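Local atomic coordinates of pumilio homology domain family member 4 (Saccharomyces cerevisiae, PDB entry 3BWT), a protein that binds single-stranded RNA through its Pumilio homology domain, the part described here, and belongs to the PUF family of mRNA-binding proteins. Residues A[256-268]-A[294-306]. Residues are numbered along the deposited sequence; the frame is centred on the assembly and turned at random.
Sequences AIVSEPMILEILN and ISHKQNDYLYKRL
Ser259 sets its CB beside the methyl CG2 of Ile294, and Gln298 reaches the same serine with its amide end. One residue on, Glu260 stretches out from CB, its CG anti to the carbonyl carbon (chi1 -56°), and brings OE1 within 3.2 Å of Asn299 ND2. That hydrogen bond is fairly straight (159°); Glu260 OE1 lies close to the amide plane of Asn299, while ND2 comes in from above the plane of the carboxylate. Asn299 is also the N-cap of helix 300-310, its OD1 accepting from Leu302 N at 3.1 Å, so one amide serves both the cap and the glutamate. With an alanine at Glu260, Asn299 ND2 is likely to lose this acceptor, leaving the amide less firmly held. Next, Ile263 fits as a knob among Ile294, Ser295, Leu302 and Leu306; Leu302 answers as a knob among Glu260, Ile263, Leu264 and Leu267. Leu267 lays CB over one face of the Arg305 guanidinium, whose edge is turned to Asn268 OD1. The contact thus joins Pumilio repeats 7 and 8: segments 256-268 and 300-306, parts of helices 256-279 and 300-310, run 29° apart, the former also crossing the end of helix 284-298, while its Val258 and Met262 pack against helix 245-253.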
loop_
_atom_site.group_PDB
_atom_site.type_symbol
_atom_site.label_atom_id
_atom_site.label_comp_id
_atom_site.label_asym_id
_atom_site.label_seq_id
_atom_site.Cartn_x
_atom_site.Cartn_y
_atom_site.Cartn_z
ATOM N N ALA A 256 3.501 18.619 12.492
ATOM C CA ALA A 256 3.860 19.713 13.398
ATOM C C ALA A 256 5.069 20.555 12.987
ATOM O O ALA A 256 4.985 21.783 13.006
ATOM C CB ALA A 256 4.022 19.204 14.820
ATOM N N ILE A 257 6.176 19.914 12.608
ATOM C CA ILE A 257 7.402 20.666 12.318
ATOM C C ILE A 257 7.382 21.437 11.015
ATOM O O ILE A 257 8.309 22.200 10.747
ATOM C CB ILE A 257 8.675 19.795 12.279
ATOM C CG1 ILE A 257 8.682 18.942 11.012
ATOM C CG2 ILE A 257 8.828 18.978 13.561
ATOM C CD1 ILE A 257 10.066 18.741 10.410
ATOM N N VAL A 258 6.362 21.230 10.187
ATOM C CA VAL A 258 6.263 21.997 8.949
ATOM C C VAL A 258 4.951 22.756 8.856
ATOM O O VAL A 258 4.732 23.501 7.907
ATOM C CB VAL A 258 6.462 21.130 7.698
ATOM C CG1 VAL A 258 7.927 20.827 7.502
ATOM C CG2 VAL A 258 5.642 19.848 7.787
ATOM N N SER A 259 4.090 22.576 9.854
ATOM C CA SER A 259 2.809 23.281 9.910
ATOM C C SER A 259 2.977 24.764 9.592
ATOM O O SER A 259 2.386 25.288 8.646
ATOM C CB SER A 259 2.174 23.149 11.301
ATOM O OG SER A 259 2.082 21.797 11.725
ATOM N N GLU A 260 3.820 25.425 10.377
ATOM C CA GLU A 260 3.815 26.877 10.442
ATOM C C GLU A 260 4.387 27.604 9.214
ATOM O O GLU A 260 3.838 28.611 8.784
ATOM C CB GLU A 260 4.401 27.338 11.784
ATOM C CG GLU A 260 3.621 26.698 12.952
ATOM C CD GLU A 260 3.967 27.234 14.335
ATOM O OE1 GLU A 260 4.873 28.092 14.454
ATOM O OE2 GLU A 260 3.322 26.777 15.310
ATOM N N PRO A 261 5.469 27.086 8.627
ATOM C CA PRO A 261 5.903 27.650 7.344
ATOM C C PRO A 261 4.778 27.669 6.301
ATOM O O PRO A 261 4.622 28.651 5.565
ATOM C CB PRO A 261 7.000 26.686 6.905
ATOM C CG PRO A 261 7.573 26.180 8.182
ATOM C CD PRO A 261 6.425 26.099 9.155
ATOM N N MET A 262 4.008 26.587 6.238
ATOM C CA MET A 262 2.908 26.483 5.279
ATOM C C MET A 262 1.793 27.470 5.603
ATOM O O MET A 262 1.301 28.175 4.722
ATOM C CB MET A 262 2.348 25.053 5.229
ATOM C CG MET A 262 1.271 24.834 4.164
ATOM S SD MET A 262 1.800 25.099 2.450
ATOM C CE MET A 262 2.943 23.742 2.232
ATOM N N ILE A 263 1.391 27.502 6.869
ATOM C CA ILE A 263 0.381 28.443 7.329
ATOM C C ILE A 263 0.828 29.862 7.011
ATOM O O ILE A 263 0.027 30.709 6.617
ATOM C CB ILE A 263 0.129 28.291 8.840
ATOM C CG1 ILE A 263 -0.507 26.926 9.128
ATOM C CG2 ILE A 263 -0.748 29.422 9.363
ATOM C CD1 ILE A 263 -0.732 26.645 10.598
ATOM N N LEU A 264 2.123 30.102 7.165
ATOM C CA LEU A 264 2.722 31.392 6.862
ATOM C C LEU A 264 2.591 31.775 5.401
ATOM O O LEU A 264 2.250 32.914 5.081
ATOM C CB LEU A 264 4.197 31.385 7.242
ATOM C CG LEU A 264 4.534 32.062 8.561
ATOM C CD1 LEU A 264 5.993 31.806 8.909
ATOM C CD2 LEU A 264 4.241 33.552 8.455
ATOM N N GLU A 265 2.892 30.829 4.519
ATOM C CA GLU A 265 2.772 31.052 3.084
ATOM C C GLU A 265 1.343 31.431 2.731
ATOM O O GLU A 265 1.093 32.409 2.022
ATOM C CB GLU A 265 3.169 29.794 2.318
ATOM C CG GLU A 265 3.367 30.030 0.835
ATOM C CD GLU A 265 4.588 30.871 0.556
ATOM O OE1 GLU A 265 5.412 31.029 1.479
ATOM O OE2 GLU A 265 4.725 31.368 -0.583
ATOM N N ILE A 266 0.405 30.640 3.235
ATOM C CA ILE A 266 -1.014 30.922 3.057
ATOM C C ILE A 266 -1.376 32.327 3.556
ATOM O O ILE A 266 -2.119 33.052 2.895
ATOM C CB ILE A 266 -1.881 29.832 3.739
ATOM C CG1 ILE A 266 -1.745 28.513 2.967
ATOM C CG2 ILE A 266 -3.331 30.268 3.845
ATOM C CD1 ILE A 266 -2.406 27.332 3.620
ATOM N N LEU A 267 -0.826 32.715 4.704
ATOM C CA LEU A 267 -1.048 34.054 5.256
ATOM C C LEU A 267 -0.417 35.171 4.437
ATOM O O LEU A 267 -1.009 36.233 4.279
ATOM C CB LEU A 267 -0.528 34.143 6.693
ATOM C CG LEU A 267 -1.529 33.826 7.803
ATOM C CD1 LEU A 267 -0.804 33.698 9.134
ATOM C CD2 LEU A 267 -2.637 34.877 7.876
ATOM N N ASN A 268 0.787 34.940 3.929
ATOM C CA ASN A 268 1.549 36.005 3.284
ATOM C C ASN A 268 1.379 36.121 1.771
ATOM O O ASN A 268 1.011 37.185 1.268
ATOM C CB ASN A 268 3.020 35.889 3.651
ATOM C CG ASN A 268 3.270 36.172 5.122
ATOM O OD1 ASN A 268 2.613 37.023 5.726
ATOM N ND2 ASN A 268 4.228 35.460 5.705
ATOM N N ILE A 294 -5.131 23.885 13.335
ATOM C CA ILE A 294 -3.725 23.757 13.702
ATOM C C ILE A 294 -3.214 25.023 14.389
ATOM O O ILE A 294 -2.684 24.957 15.495
ATOM C CB ILE A 294 -2.827 23.432 12.483
ATOM C CG1 ILE A 294 -3.170 22.057 11.919
ATOM C CG2 ILE A 294 -1.350 23.486 12.870
ATOM C CD1 ILE A 294 -3.141 20.953 12.955
ATOM N N SER A 295 -3.386 26.171 13.737
ATOM C CA SER A 295 -2.853 27.427 14.257
ATOM C C SER A 295 -3.387 27.768 15.652
ATOM O O SER A 295 -2.642 28.284 16.491
ATOM C CB SER A 295 -3.093 28.581 13.279
ATOM O OG SER A 295 -4.471 28.889 13.181
ATOM N N HIS A 296 -4.662 27.475 15.904
ATOM C CA HIS A 296 -5.234 27.659 17.237
ATOM C C HIS A 296 -4.500 26.844 18.293
ATOM O O HIS A 296 -4.369 27.265 19.441
ATOM C CB HIS A 296 -6.705 27.263 17.265
ATOM C CG HIS A 296 -7.304 27.276 18.638
ATOM N ND1 HIS A 296 -7.529 28.440 19.343
ATOM C CD2 HIS A 296 -7.729 26.267 19.436
ATOM C CE1 HIS A 296 -8.066 28.150 20.514
ATOM N NE2 HIS A 296 -8.198 26.838 20.596
ATOM N N LYS A 297 -4.039 25.664 17.903
ATOM C CA LYS A 297 -3.366 24.776 18.836
ATOM C C LYS A 297 -1.889 25.128 19.009
ATOM O O LYS A 297 -1.352 25.063 20.113
ATOM C CB LYS A 297 -3.506 23.326 18.373
ATOM C CG LYS A 297 -4.933 22.816 18.360
ATOM C CD LYS A 297 -5.033 21.504 17.588
ATOM C CE LYS A 297 -6.378 20.825 17.809
ATOM N NZ LYS A 297 -6.481 19.538 17.054
ATOM N N GLN A 298 -1.239 25.512 17.917
ATOM C CA GLN A 298 0.210 25.637 17.910
ATOM C C GLN A 298 0.721 27.061 18.028
ATOM O O GLN A 298 1.841 27.277 18.481
ATOM C CB GLN A 298 0.788 25.014 16.642
ATOM C CG GLN A 298 0.592 23.518 16.553
ATOM C CD GLN A 298 1.078 22.950 15.238
ATOM O OE1 GLN A 298 1.821 23.607 14.501
ATOM N NE2 GLN A 298 0.658 21.723 14.932
ATOM N N ASN A 299 -0.077 28.034 17.604
ATOM C CA ASN A 299 0.444 29.388 17.500
ATOM C C ASN A 299 -0.625 30.488 17.497
ATOM O O ASN A 299 -1.247 30.775 16.478
ATOM C CB ASN A 299 1.345 29.481 16.271
ATOM C CG ASN A 299 2.195 30.723 16.270
ATOM O OD1 ASN A 299 1.721 31.814 16.599
ATOM N ND2 ASN A 299 3.458 30.573 15.882
ATOM N N ASP A 300 -0.822 31.105 18.655
ATOM C CA ASP A 300 -1.836 32.136 18.837
ATOM C C ASP A 300 -1.646 33.323 17.899
ATOM O O ASP A 300 -2.617 33.927 17.447
ATOM C CB ASP A 300 -1.830 32.607 20.289
ATOM C CG ASP A 300 -1.890 31.452 21.265
ATOM O OD1 ASP A 300 -2.915 30.733 21.273
ATOM O OD2 ASP A 300 -0.909 31.255 22.013
ATOM N N TYR A 301 -0.396 33.660 17.611
ATOM C CA TYR A 301 -0.124 34.782 16.734
ATOM C C TYR A 301 -0.616 34.494 15.319
ATOM O O TYR A 301 -1.120 35.378 14.633
ATOM C CB TYR A 301 1.365 35.125 16.733
ATOM C CG TYR A 301 1.817 35.794 15.457
ATOM C CD1 TYR A 301 2.343 35.042 14.417
ATOM C CD2 TYR A 301 1.694 37.172 15.277
ATOM C CE1 TYR A 301 2.751 35.632 13.242
ATOM C CE2 TYR A 301 2.098 37.773 14.092
ATOM C CZ TYR A 301 2.629 36.986 13.085
ATOM O OH TYR A 301 3.051 37.538 11.906
ATOM N N LEU A 302 -0.471 33.249 14.886
ATOM C CA LEU A 302 -0.908 32.859 13.553
ATOM C C LEU A 302 -2.429 32.707 13.500
ATOM O O LEU A 302 -3.066 33.104 12.527
ATOM C CB LEU A 302 -0.205 31.571 13.110
ATOM C CG LEU A 302 1.282 31.681 12.738
ATOM C CD1 LEU A 302 1.906 30.309 12.460
ATOM C CD2 LEU A 302 1.492 32.605 11.545
ATOM N N TYR A 303 -3.007 32.138 14.553
ATOM C CA TYR A 303 -4.452 31.925 14.623
ATOM C C TYR A 303 -5.230 33.241 14.580
ATOM O O TYR A 303 -6.189 33.400 13.814
ATOM C CB TYR A 303 -4.811 31.153 15.892
ATOM C CG TYR A 303 -6.298 31.027 16.133
ATOM C CD1 TYR A 303 -7.064 30.108 15.416
ATOM C CD2 TYR A 303 -6.942 31.828 17.079
ATOM C CE1 TYR A 303 -8.434 29.986 15.638
ATOM C CE2 TYR A 303 -8.304 31.715 17.310
ATOM C CZ TYR A 303 -9.045 30.792 16.587
ATOM O OH TYR A 303 -10.395 30.672 16.816
ATOM N N LYS A 304 -4.816 34.178 15.422
ATOM C CA LYS A 304 -5.419 35.494 15.456
ATOM C C LYS A 304 -5.212 36.184 14.117
ATOM O O LYS A 304 -6.099 36.891 13.630
ATOM C CB LYS A 304 -4.829 36.326 16.604
ATOM C CG LYS A 304 -5.209 35.794 17.991
ATOM C CD LYS A 304 -6.695 35.419 18.035
ATOM C CE LYS A 304 -7.159 35.024 19.433
ATOM N NZ LYS A 304 -8.617 34.684 19.448
ATOM N N ARG A 305 -4.048 35.964 13.516
ATOM C CA ARG A 305 -3.771 36.543 12.214
ATOM C C ARG A 305 -4.712 35.992 11.129
ATOM O O ARG A 305 -5.289 36.758 10.350
ATOM C CB ARG A 305 -2.304 36.355 11.836
ATOM C CG ARG A 305 -1.971 37.012 10.522
ATOM C CD ARG A 305 -0.498 36.909 10.180
ATOM N NE ARG A 305 -0.195 37.525 8.892
ATOM C CZ ARG A 305 1.017 37.567 8.344
ATOM N NH1 ARG A 305 2.068 37.050 8.977
ATOM N NH2 ARG A 305 1.185 38.150 7.167
ATOM N N LEU A 306 -4.865 34.687 11.091
ATOM C CA LEU A 306 -5.828 34.052 10.197
ATOM C C LEU A 306 -7.250 34.516 10.489
ATOM O O LEU A 306 -7.994 34.878 9.581
ATOM C CB LEU A 306 -5.775 32.532 10.337
ATOM C CG LEU A 306 -4.509 31.778 9.936
ATOM C CD1 LEU A 306 -4.665 30.313 10.296
ATOM C CD2 LEU A 306 -4.265 31.918 8.456
#